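Local coordinates for protein transcriptional regulator, LacI family (Lactobacillus brevis, PDB 3JY6) that probably binds cis-regulatory DNA as a LacI-family transcription factor, the modelled part being its periplasmic-binding-protein-like regulatory domain, at residues 50-55 against 67-72; 11-16 against 57-62; 89-94 against 241-246; 73-78 against 93-98. All coordinates share one frame; numbering follows the deposited sequence.

Contact 1 of 4, residues 50-55 against 67-72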
loop_
_atom_site.group_PDB
_atom_site.type_symbol
_atom_site.label_atom_id
_atom_site.label_comp_id
_atom_site.label_asym_id
_atom_site.label_seq_id
_atom_site.Cartn_x
_atom_site.Cartn_y
_atom_site.Cartn_z
ATOM N N GLU A 50 -2.624 -13.516 16.691
ATOM C CA GLU A 50 -2.195 -14.913 16.707
ATOM C C GLU A 50 -1.194 -15.123 15.572
ATOM O O GLU A 50 -0.189 -15.826 15.715
ATOM C CB GLU A 50 -3.390 -15.849 16.511
ATOM C CG GLU A 50 -4.180 -16.112 17.779
ATOM C CD GLU A 50 -3.277 -16.442 18.955
ATOM O OE1 GLU A 50 -2.810 -15.501 19.630
ATOM O OE2 GLU A 50 -3.020 -17.637 19.195
ATOM N N ARG A 51 -1.484 -14.496 14.436
ATOM C CA ARG A 51 -0.614 -14.588 13.276
ATOM C C ARG A 51 0.748 -14.052 13.691
ATOM O O ARG A 51 1.789 -14.644 13.407
ATOM C CB ARG A 51 -1.191 -13.756 12.130
ATOM C CG ARG A 51 -0.345 -13.742 10.864
ATOM C CD ARG A 51 -0.031 -15.145 10.352
ATOM N NE ARG A 51 0.770 -15.095 9.134
ATOM C CZ ARG A 51 1.403 -16.137 8.600
ATOM N NH1 ARG A 51 1.334 -17.333 9.180
ATOM N NH2 ARG A 51 2.119 -15.978 7.490
ATOM N N GLU A 52 0.723 -12.926 14.389
ATOM C CA GLU A 52 1.940 -12.294 14.853
ATOM C C GLU A 52 2.810 -13.244 15.693
ATOM O O GLU A 52 4.035 -13.277 15.535
ATOM C CB GLU A 52 1.576 -11.045 15.656
ATOM C CG GLU A 52 2.751 -10.281 16.193
ATOM C CD GLU A 52 2.401 -8.833 16.524
ATOM O OE1 GLU A 52 3.264 -8.128 17.075
ATOM O OE2 GLU A 52 1.267 -8.396 16.222
ATOM N N LYS A 53 2.180 -14.017 16.572
ATOM C CA LYS A 53 2.910 -14.948 17.438
ATOM C C LYS A 53 3.666 -16.000 16.648
ATOM O O LYS A 53 4.807 -16.343 16.982
ATOM C CB LYS A 53 1.960 -15.639 18.422
ATOM C CG LYS A 53 1.578 -14.795 19.615
ATOM C CD LYS A 53 0.485 -15.481 20.421
ATOM C CE LYS A 53 0.130 -14.663 21.633
ATOM N NZ LYS A 53 1.317 -14.513 22.506
ATOM N N THR A 54 3.045 -16.525 15.596
ATOM C CA THR A 54 3.748 -17.530 14.816
ATOM C C THR A 54 4.862 -16.871 14.023
ATOM O O THR A 54 5.889 -17.489 13.783
ATOM C CB THR A 54 2.806 -18.333 13.887
ATOM O OG1 THR A 54 3.037 -17.973 12.518
ATOM C CG2 THR A 54 1.356 -18.119 14.279
ATOM N N LEU A 55 4.691 -15.605 13.641
ATOM C CA LEU A 55 5.754 -14.921 12.904
ATOM C C LEU A 55 6.946 -14.740 13.853
ATOM O O LEU A 55 8.101 -14.983 13.482
ATOM C CB LEU A 55 5.272 -13.564 12.387
ATOM C CG LEU A 55 4.211 -13.589 11.278
ATOM C CD1 LEU A 55 3.888 -12.152 10.838
ATOM C CD2 LEU A 55 4.716 -14.393 10.093
ATOM N N LEU A 67 14.653 -6.999 15.654
ATOM C CA LEU A 67 13.227 -6.904 15.449
ATOM C C LEU A 67 12.744 -5.467 15.580
ATOM O O LEU A 67 13.020 -4.796 16.574
ATOM C CB LEU A 67 12.482 -7.780 16.478
ATOM C CG LEU A 67 10.954 -7.644 16.551
ATOM C CD1 LEU A 67 10.356 -8.036 15.215
ATOM C CD2 LEU A 67 10.387 -8.507 17.657
ATOM N N ILE A 68 12.048 -4.992 14.556
ATOM C CA ILE A 68 11.464 -3.661 14.606
ATOM C C ILE A 68 9.976 -3.975 14.651
ATOM O O ILE A 68 9.419 -4.601 13.735
ATOM C CB ILE A 68 11.836 -2.816 13.384
ATOM C CG1 ILE A 68 13.360 -2.630 13.342
ATOM C CG2 ILE A 68 11.140 -1.477 13.467
ATOM C CD1 ILE A 68 13.863 -1.718 12.254
ATOM N N LEU A 69 9.342 -3.566 15.740
ATOM C CA LEU A 69 7.940 -3.884 15.956
ATOM C C LEU A 69 6.942 -2.747 15.756
ATOM O O LEU A 69 6.944 -1.764 16.496
ATOM C CB LEU A 69 7.804 -4.449 17.370
ATOM C CG LEU A 69 6.539 -5.165 17.823
ATOM C CD1 LEU A 69 6.383 -6.476 17.056
ATOM C CD2 LEU A 69 6.642 -5.439 19.331
ATOM N N GLN A 70 6.086 -2.883 14.752
ATOM C CA GLN A 70 5.068 -1.874 14.490
ATOM C C GLN A 70 3.747 -2.628 14.517
ATOM O O GLN A 70 2.901 -2.468 13.630
ATOM C CB GLN A 70 5.297 -1.222 13.114
ATOM C CG GLN A 70 4.486 0.062 12.858
ATOM C CD GLN A 70 3.223 -0.177 12.059
ATOM O OE1 GLN A 70 3.271 -0.675 10.931
ATOM N NE2 GLN A 70 2.080 0.190 12.634
ATOM N N SER A 71 3.592 -3.475 15.531
ATOM C CA SER A 71 2.390 -4.283 15.672
ATOM C C SER A 71 1.779 -4.343 17.073
ATOM O O SER A 71 2.049 -3.487 17.914
ATOM C CB SER A 71 2.668 -5.689 15.147
ATOM O OG SER A 71 4.062 -5.926 15.114
ATOM N N PHE A 72 0.976 -5.376 17.310
ATOM C CA PHE A 72 0.233 -5.559 18.559
ATOM C C PHE A 72 0.878 -6.229 19.778
ATOM O O PHE A 72 0.442 -5.991 20.897
ATOM C CB PHE A 72 -1.053 -6.317 18.240
ATOM C CG PHE A 72 -1.599 -6.041 16.865
ATOM C CD1 PHE A 72 -2.144 -4.796 16.552
ATOM C CD2 PHE A 72 -1.579 -7.034 15.881
ATOM C CE1 PHE A 72 -2.668 -4.543 15.274
ATOM C CE2 PHE A 72 -2.095 -6.794 14.607
ATOM C CZ PHE A 72 -2.643 -5.548 14.300
#
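The carboxylate of Glu52 lies against the CB of Ser71, with CD 3.4 Å from Ser71 CB, and its two oxygens serve different neighbours. Glu52 OE2 accepts the backbone N-H of Phe72 through its syn lone pair, N to OE2 3.2 Å, with a bent N-H...O angle of 140°. The same OE2 sits 3.2 Å from Phe72 CD2, the carboxylate and ring planes inclined by 48°. Glu52 OE1 rests 3.5 Å from Leu69 CD1 and also touches Ser71 OG, but the hydrogen bonds of these two oxygens lead to other groups: OE1 to Ser73 OG, and Ser71 OG to Ile13 O. With CG anti to the backbone N (chi1 -180°) and an extended chain beyond it, Glu52 spans the 7.9 Å between its own CA and that of Phe72. Cutting the side chain back to an alanine would probably leave the Phe72 N-H and Ser73 hydroxyl without their carboxylate partner and open a gap beside Ser71 CB. Helix 49-60 is thereby tied to the turn after strand 66-70 by a polar link within a buried interface, where the N-H of Phe72 and the Ser73 hydroxyl would probably favour the charged form of the carboxylate.

Contact 2 of 4, residues 11-16 against 57-62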
loop_
_atom_site.group_PDB
_atom_site.type_symbol
_atom_site.label_atom_id
_atom_site.label_comp_id
_atom_site.label_asym_id
_atom_site.label_seq_id
_atom_site.Cartn_x
_atom_site.Cartn_y
_atom_site.Cartn_z
ATOM N N ALA A 11 14.193 -8.341 11.150
ATOM C CA ALA A 11 12.778 -8.587 10.922
ATOM C C ALA A 11 11.966 -7.343 11.228
ATOM O O ALA A 11 12.171 -6.677 12.236
ATOM C CB ALA A 11 12.278 -9.756 11.792
ATOM N N VAL A 12 11.030 -7.023 10.346
ATOM C CA VAL A 12 10.175 -5.875 10.573
ATOM C C VAL A 12 8.742 -6.401 10.525
ATOM O O VAL A 12 8.303 -6.901 9.497
ATOM C CB VAL A 12 10.390 -4.808 9.492
ATOM C CG1 VAL A 12 9.583 -3.567 9.831
ATOM C CG2 VAL A 12 11.896 -4.467 9.377
ATOM N N ILE A 13 8.025 -6.325 11.638
ATOM C CA ILE A 13 6.644 -6.810 11.639
ATOM C C ILE A 13 5.687 -5.626 11.678
ATOM O O ILE A 13 5.677 -4.871 12.646
ATOM C CB ILE A 13 6.335 -7.719 12.867
ATOM C CG1 ILE A 13 7.210 -8.971 12.850
ATOM C CG2 ILE A 13 4.888 -8.181 12.824
ATOM C CD1 ILE A 13 6.917 -9.938 14.037
ATOM N N VAL A 14 4.889 -5.457 10.625
ATOM C CA VAL A 14 3.927 -4.355 10.611
ATOM C C VAL A 14 2.523 -4.876 10.899
ATOM O O VAL A 14 2.233 -6.056 10.704
ATOM C CB VAL A 14 3.935 -3.595 9.261
ATOM C CG1 VAL A 14 5.333 -3.081 8.993
ATOM C CG2 VAL A 14 3.467 -4.500 8.124
ATOM N N ALA A 15 1.664 -3.988 11.389
ATOM C CA ALA A 15 0.290 -4.337 11.714
ATOM C C ALA A 15 -0.455 -4.890 10.503
ATOM O O ALA A 15 -1.137 -5.903 10.592
ATOM C CB ALA A 15 -0.435 -3.093 12.285
ATOM N N ASN A 16 -0.312 -4.233 9.361
ATOM C CA ASN A 16 -0.989 -4.676 8.140
ATOM C C ASN A 16 -0.304 -4.025 6.932
ATOM O O ASN A 16 -0.204 -2.801 6.851
ATOM C CB ASN A 16 -2.462 -4.264 8.186
ATOM C CG ASN A 16 -3.290 -4.921 7.095
ATOM O OD1 ASN A 16 -2.782 -5.255 6.020
ATOM N ND2 ASN A 16 -4.579 -5.093 7.361
ATOM N N ARG A 57 7.682 -16.557 16.458
ATOM C CA ARG A 57 8.288 -17.857 16.742
ATOM C C ARG A 57 9.200 -18.258 15.598
ATOM O O ARG A 57 10.197 -18.945 15.799
ATOM C CB ARG A 57 7.218 -18.935 16.943
ATOM C CG ARG A 57 6.416 -18.823 18.246
ATOM C CD ARG A 57 5.440 -19.996 18.366
ATOM N NE ARG A 57 4.074 -19.572 18.663
ATOM C CZ ARG A 57 3.619 -19.296 19.881
ATOM N NH1 ARG A 57 4.417 -19.399 20.938
ATOM N NH2 ARG A 57 2.358 -18.924 20.043
ATOM N N ALA A 58 8.853 -17.817 14.393
ATOM C CA ALA A 58 9.655 -18.109 13.216
ATOM C C ALA A 58 10.890 -17.221 13.226
ATOM O O ALA A 58 12.000 -17.657 12.915
ATOM C CB ALA A 58 8.840 -17.850 11.943
ATOM N N ILE A 59 10.690 -15.962 13.583
ATOM C CA ILE A 59 11.781 -15.000 13.626
ATOM C C ILE A 59 12.873 -15.398 14.624
ATOM O O ILE A 59 14.060 -15.144 14.394
ATOM C CB ILE A 59 11.225 -13.607 13.949
ATOM C CG1 ILE A 59 10.476 -13.088 12.708
ATOM C CG2 ILE A 59 12.345 -12.670 14.394
ATOM C CD1 ILE A 59 9.536 -11.953 12.969
ATOM N N GLY A 60 12.468 -16.028 15.722
ATOM C CA GLY A 60 13.435 -16.453 16.717
ATOM C C GLY A 60 14.133 -17.767 16.398
ATOM O O GLY A 60 15.207 -18.031 16.935
ATOM N N SER A 61 13.544 -18.581 15.522
ATOM C CA SER A 61 14.126 -19.880 15.171
ATOM C C SER A 61 14.722 -19.963 13.770
ATOM O O SER A 61 14.799 -21.056 13.192
ATOM C CB SER A 61 13.078 -20.980 15.308
ATOM O OG SER A 61 12.083 -20.850 14.305
ATOM N N ARG A 62 15.128 -18.816 13.228
ATOM C CA ARG A 62 15.734 -18.742 11.900
ATOM C C ARG A 62 16.951 -17.825 11.964
ATOM O O ARG A 62 17.674 -17.642 10.981
ATOM C CB ARG A 62 14.727 -18.203 10.881
ATOM C CG ARG A 62 14.005 -19.280 10.085
ATOM C CD ARG A 62 14.937 -19.888 9.041
ATOM N NE ARG A 62 14.243 -20.802 8.144
ATOM C CZ ARG A 62 14.739 -21.237 6.990
ATOM N NH1 ARG A 62 15.939 -20.841 6.585
ATOM N NH2 ARG A 62 14.033 -22.074 6.244
#
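Ile59 drives its CD1 methyl between two side chains of strand 9-14, and that methyl forms the tight part of the contact. Ile59 CD1 approaches Ile13 CD1 to 3.5 Å, closer than usual for two methyl carbons, while Ala11 CB lies 3.7 Å from the same Ile59 CD1. Ala11 CB is also 3.9 Å from Ile59 CG1 and 3.9 Å from Ile59 CG2, so Ala11 meets both the end and the inner branches of Ile59, and Ile13 only the end methyl. Both isoleucines hold CG1 anti to the carbonyl carbon (chi1 -62° for Ile13, -72° for Ile59), and this, with CD1 extended beyond CG1 in each, brings the two end methyls together. Phe43 touches all three side chains, and Phe64 and Met86 add further apolar surface around Ile59.

A few residues on, the character changes. Ser61 is exposed, and its OG donates to Arg57 O over 3.1 Å, in the carbonyl plane and on a lone pair, a local bond within 57-62. Arg57 is exposed too, and Arg62 turns to another partner, forming a salt bridge with Asp65 of the second subunit.

Helix 49-60 connects strand 39-44 to strand 66-70, and strand 9-14 lies between those two in the sheet. Passing over it in this way is the mark of a beta-alpha-beta crossover in a Rossmann-like parallel sheet, here with the 2-1-3 strand order of the periplasmic-binding-protein fold.

Contact 3 of 4, residues 89-94 against 241-246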
loop_
_atom_site.group_PDB
_atom_site.type_symbol
_atom_site.label_atom_id
_atom_site.label_comp_id
_atom_site.label_asym_id
_atom_site.label_seq_id
_atom_site.Cartn_x
_atom_site.Cartn_y
_atom_site.Cartn_z
ATOM N N VAL A 89 13.079 -2.764 18.746
ATOM C CA VAL A 89 12.703 -1.355 18.713
ATOM C C VAL A 89 11.241 -1.357 18.294
ATOM O O VAL A 89 10.869 -2.058 17.359
ATOM C CB VAL A 89 13.513 -0.516 17.681
ATOM C CG1 VAL A 89 12.996 0.918 17.663
ATOM C CG2 VAL A 89 14.972 -0.485 18.047
ATOM N N SER A 90 10.413 -0.589 18.992
ATOM C CA SER A 90 8.993 -0.518 18.664
ATOM C C SER A 90 8.682 0.818 17.974
ATOM O O SER A 90 9.352 1.827 18.200
ATOM C CB SER A 90 8.153 -0.675 19.938
ATOM O OG SER A 90 6.861 -1.173 19.629
ATOM N N VAL A 91 7.673 0.813 17.118
ATOM C CA VAL A 91 7.302 2.020 16.394
ATOM C C VAL A 91 5.800 2.257 16.334
ATOM O O VAL A 91 5.014 1.316 16.179
ATOM C CB VAL A 91 7.828 1.983 14.933
ATOM C CG1 VAL A 91 7.531 3.308 14.230
ATOM C CG2 VAL A 91 9.317 1.692 14.927
ATOM N N ASP A 92 5.424 3.527 16.475
ATOM C CA ASP A 92 4.036 3.976 16.382
ATOM C C ASP A 92 3.083 3.329 17.384
ATOM O O ASP A 92 1.914 3.126 17.076
ATOM C CB ASP A 92 3.523 3.714 14.956
ATOM C CG ASP A 92 2.210 4.416 14.667
ATOM O OD1 ASP A 92 2.162 5.656 14.787
ATOM O OD2 ASP A 92 1.220 3.738 14.320
ATOM N N ARG A 93 3.562 3.038 18.589
ATOM C CA ARG A 93 2.716 2.371 19.569
ATOM C C ARG A 93 2.236 3.139 20.778
ATOM O O ARG A 93 1.194 2.811 21.331
ATOM C CB ARG A 93 3.397 1.086 20.046
ATOM C CG ARG A 93 3.131 -0.113 19.151
ATOM C CD ARG A 93 1.694 -0.563 19.312
ATOM N NE ARG A 93 1.360 -0.772 20.722
ATOM C CZ ARG A 93 1.718 -1.837 21.437
ATOM N NH1 ARG A 93 2.425 -2.816 20.880
ATOM N NH2 ARG A 93 1.377 -1.914 22.718
ATOM N N GLU A 94 2.976 4.148 21.205
ATOM C CA GLU A 94 2.573 4.904 22.383
ATOM C C GLU A 94 2.315 3.924 23.534
ATOM O O GLU A 94 1.226 3.878 24.101
ATOM C CB GLU A 94 1.304 5.713 22.110
ATOM C CG GLU A 94 1.161 6.928 23.029
ATOM C CD GLU A 94 1.739 8.192 22.418
ATOM O OE1 GLU A 94 1.049 8.825 21.588
ATOM O OE2 GLU A 94 2.888 8.550 22.757
ATOM N N ALA A 241 13.074 5.166 9.284
ATOM C CA ALA A 241 14.523 5.379 9.226
ATOM C C ALA A 241 15.098 5.658 10.627
ATOM O O ALA A 241 16.225 5.267 10.942
ATOM C CB ALA A 241 14.864 6.549 8.262
ATOM N N SER A 242 14.326 6.339 11.464
ATOM C CA SER A 242 14.785 6.649 12.807
ATOM C C SER A 242 14.843 5.375 13.630
ATOM O O SER A 242 15.760 5.185 14.440
ATOM C CB SER A 242 13.847 7.658 13.471
ATOM O OG SER A 242 13.762 8.821 12.676
ATOM N N SER A 243 13.869 4.498 13.427
ATOM C CA SER A 243 13.850 3.248 14.173
ATOM C C SER A 243 14.995 2.355 13.720
ATOM O O SER A 243 15.514 1.553 14.517
ATOM C CB SER A 243 12.509 2.518 14.024
ATOM O OG SER A 243 12.366 1.896 12.766
ATOM N N ALA A 244 15.391 2.493 12.450
ATOM C CA ALA A 244 16.508 1.709 11.921
ATOM C C ALA A 244 17.831 2.266 12.467
ATOM O O ALA A 244 18.787 1.520 12.681
ATOM C CB ALA A 244 16.521 1.736 10.399
ATOM N N GLU A 245 17.892 3.575 12.683
ATOM C CA GLU A 245 19.100 4.190 13.232
ATOM C C GLU A 245 19.325 3.679 14.657
ATOM O O GLU A 245 20.452 3.407 15.068
ATOM C CB GLU A 245 18.978 5.720 13.240
ATOM C CG GLU A 245 19.093 6.371 11.860
ATOM C CD GLU A 245 20.526 6.425 11.349
ATOM O OE1 GLU A 245 21.413 5.839 12.002
ATOM O OE2 GLU A 245 20.765 7.055 10.287
ATOM N N ILE A 246 18.240 3.535 15.402
ATOM C CA ILE A 246 18.329 3.045 16.770
ATOM C C ILE A 246 18.785 1.581 16.744
ATOM O O ILE A 246 19.650 1.175 17.516
ATOM C CB ILE A 246 16.948 3.164 17.480
ATOM C CG1 ILE A 246 16.576 4.646 17.656
ATOM C CG2 ILE A 246 16.995 2.466 18.816
ATOM C CD1 ILE A 246 15.192 4.871 18.238
#
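Val89 and Val91 of strand 88-91 both direct their CB atoms at helix 236-251, forming a strand-on-helix layer in the alpha/beta sandwich of the first lobe of the periplasmic-binding-protein fold. The helix comes from a late part of the chain, which has by then passed through the second lobe and returned. The axes of the short segments 89-91 and 241-246 run nearly antiparallel, at 169°, and approach to 8.8 Å.

Val89 divides its two methyls between Ser243 and Ile246, about one helical turn apart. CG1, anti to the backbone N (chi1 177°), rests over Ser243, 4.0 Å from Ser243 CB; CG2 takes the other side and meets Ile246 CG2 at 3.7 Å, the two branched chains crossing at a slant. With an alanine in its place, both methyls would go, which is likely to open a gap between the strand and Ser243 and leave Ile246 CG2 without its valine contact.

Val91 has nearly the same first torsion but uses its other branch: CG2, beside the backbone N, faces Ser243. Ser243 CB is thus touched by both valines. The serine hydroxyl turns back within its own helix to bond Gly240 O, so what it offers the strand is mainly carbon. Val103 and Ile68, from the strands flanking 88-91, also touch Ser243. The closest fit is Val91 CG2 to Ser243 CB at 3.4 Å, shorter than a usual carbon-carbon contact.

Contact 4 of 4, residues 73-78 against 93-98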
loop_
_atom_site.group_PDB
_atom_site.type_symbol
_atom_site.label_atom_id
_atom_site.label_comp_id
_atom_site.label_asym_id
_atom_site.label_seq_id
_atom_site.Cartn_x
_atom_site.Cartn_y
_atom_site.Cartn_z
ATOM N N SER A 73 1.883 -7.071 19.573
ATOM C CA SER A 73 2.533 -7.785 20.677
ATOM C C SER A 73 3.046 -6.934 21.830
ATOM O O SER A 73 3.800 -5.974 21.615
ATOM C CB SER A 73 3.701 -8.618 20.146
ATOM O OG SER A 73 3.252 -9.703 19.367
ATOM N N ASN A 74 2.644 -7.291 23.051
ATOM C CA ASN A 74 3.125 -6.584 24.233
ATOM C C ASN A 74 4.472 -7.232 24.576
ATOM O O ASN A 74 4.852 -8.249 23.985
ATOM C CB ASN A 74 2.171 -6.744 25.432
ATOM C CG ASN A 74 0.808 -6.114 25.203
ATOM O OD1 ASN A 74 0.701 -4.945 24.823
ATOM N ND2 ASN A 74 -0.250 -6.886 25.459
ATOM N N PRO A 75 5.211 -6.650 25.524
ATOM C CA PRO A 75 6.507 -7.203 25.917
ATOM C C PRO A 75 6.453 -8.614 26.512
ATOM O O PRO A 75 7.384 -9.390 26.299
ATOM C CB PRO A 75 7.037 -6.164 26.895
ATOM C CG PRO A 75 6.461 -4.885 26.332
ATOM C CD PRO A 75 5.045 -5.286 26.055
ATOM N N GLN A 76 5.385 -8.952 27.240
ATOM C CA GLN A 76 5.265 -10.291 27.831
ATOM C C GLN A 76 5.304 -11.347 26.723
ATOM O O GLN A 76 5.912 -12.405 26.878
ATOM C CB GLN A 76 3.955 -10.441 28.628
ATOM C CG GLN A 76 3.966 -11.639 29.588
ATOM C CD GLN A 76 2.575 -12.084 30.033
ATOM O OE1 GLN A 76 1.641 -11.284 30.106
ATOM N NE2 GLN A 76 2.442 -13.363 30.344
ATOM N N THR A 77 4.663 -11.050 25.597
ATOM C CA THR A 77 4.637 -11.967 24.457
ATOM C C THR A 77 6.013 -12.066 23.775
ATOM O O THR A 77 6.488 -13.159 23.438
ATOM C CB THR A 77 3.615 -11.501 23.377
ATOM O OG1 THR A 77 2.298 -11.467 23.935
ATOM C CG2 THR A 77 3.625 -12.462 22.185
ATOM N N VAL A 78 6.637 -10.912 23.564
ATOM C CA VAL A 78 7.931 -10.868 22.907
ATOM C C VAL A 78 9.043 -11.470 23.763
ATOM O O VAL A 78 10.031 -11.980 23.232
ATOM C CB VAL A 78 8.299 -9.424 22.524
ATOM C CG1 VAL A 78 9.697 -9.375 21.949
ATOM C CG2 VAL A 78 7.289 -8.893 21.511
ATOM N N ARG A 93 3.562 3.038 18.589
ATOM C CA ARG A 93 2.716 2.371 19.569
ATOM C C ARG A 93 2.236 3.139 20.778
ATOM O O ARG A 93 1.194 2.811 21.331
ATOM C CB ARG A 93 3.397 1.086 20.046
ATOM C CG ARG A 93 3.131 -0.113 19.151
ATOM C CD ARG A 93 1.694 -0.563 19.312
ATOM N NE ARG A 93 1.360 -0.772 20.722
ATOM C CZ ARG A 93 1.718 -1.837 21.437
ATOM N NH1 ARG A 93 2.425 -2.816 20.880
ATOM N NH2 ARG A 93 1.377 -1.914 22.718
ATOM N N GLU A 94 2.976 4.148 21.205
ATOM C CA GLU A 94 2.573 4.904 22.383
ATOM C C GLU A 94 2.315 3.924 23.534
ATOM O O GLU A 94 1.226 3.878 24.101
ATOM C CB GLU A 94 1.304 5.713 22.110
ATOM C CG GLU A 94 1.161 6.928 23.029
ATOM C CD GLU A 94 1.739 8.192 22.418
ATOM O OE1 GLU A 94 1.049 8.825 21.588
ATOM O OE2 GLU A 94 2.888 8.550 22.757
ATOM N N MET A 95 3.335 3.130 23.849
ATOM C CA MET A 95 3.281 2.146 24.931
ATOM C C MET A 95 3.934 2.786 26.157
ATOM O O MET A 95 5.008 3.373 26.043
ATOM C CB MET A 95 4.088 0.911 24.528
ATOM C CG MET A 95 3.667 -0.389 25.192
ATOM S SD MET A 95 4.965 -1.657 25.101
ATOM C CE MET A 95 5.531 -1.508 23.419
ATOM N N ASP A 96 3.307 2.702 27.324
ATOM C CA ASP A 96 3.946 3.287 28.500
ATOM C C ASP A 96 4.770 2.204 29.193
ATOM O O ASP A 96 4.453 1.021 29.111
ATOM C CB ASP A 96 2.907 3.873 29.469
ATOM C CG ASP A 96 2.112 2.809 30.191
ATOM O OD1 ASP A 96 1.644 1.868 29.518
ATOM O OD2 ASP A 96 1.949 2.919 31.427
ATOM N N ALA A 97 5.850 2.612 29.839
ATOM C CA ALA A 97 6.715 1.675 30.545
ATOM C C ALA A 97 7.305 0.623 29.592
ATOM O O ALA A 97 7.509 -0.529 29.973
ATOM C CB ALA A 97 5.927 0.992 31.670
ATOM N N CYS A 98 7.587 1.022 28.356
ATOM C CA CYS A 98 8.146 0.098 27.363
ATOM C C CYS A 98 9.591 -0.294 27.701
ATOM O O CYS A 98 10.417 0.556 28.011
ATOM C CB CYS A 98 8.099 0.736 25.967
ATOM S SG CYS A 98 8.526 -0.377 24.585
#
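Arg93 NH1 faces two main-chain carbonyls but is hydrogen-bonded to one of them, Ser71 O. The other, Ser73 O, lies at the edge of the guanidinium, in its plane, 3.5 Å from Arg93 NH1. The approach to Ser73 O is too long to count as a bond and is at most a weak electrostatic one. Bends at chi2 and chi3 (-71° and -52°) fold the arginine chain back so that its head reaches this turn. At the other nitrogen, Asn74 OD1 stands 3.8 Å from Arg93 NH2, too far for more than a loose polar approach; the amide and guanidinium planes are 67° apart.

Met95 supplies the apolar half. Met95 SD lies 3.8 Å from both Pro75 CD and Pro75 CG, the two side chains running past each other in opposite directions. Trp100 touches both residues.

Asn74 occupies the N-cap position of helix 75-82 without a capping bond from its side chain, although its carbonyl receives the N-H of Val78 at 3.2 Å from Asn74 O to Val78 N. Asn74 is exposed, in keeping with a surface contact. The first turn of helix 75-82, just beyond strand 66-70, thus rests against the loop that joins strands 88-91 and 102-104, neighbours in the parallel sheet.

From the N terminus, segment 11-16, on strand 9-14, opens contact 2, which closes at 57-62. Contact 1 starts inside that loop, at 50-55, and closes beyond it at 67-72, so the two cross; both use helix 49-60 and reach adjacent strands, paired by Ile68 N to Ala11 O at 2.9 Å. Contact 4 begins directly after, at 73-78, and closes a short loop at 93-98. Contact 3 starts within the latter part of that loop, shares Arg93 and Glu94 with it, and closes only at 241-246, bringing a helix from the far end of the chain onto the sheet. Centres of contacts 2 and 3 are about 15 Å apart, yet one sheet carries both.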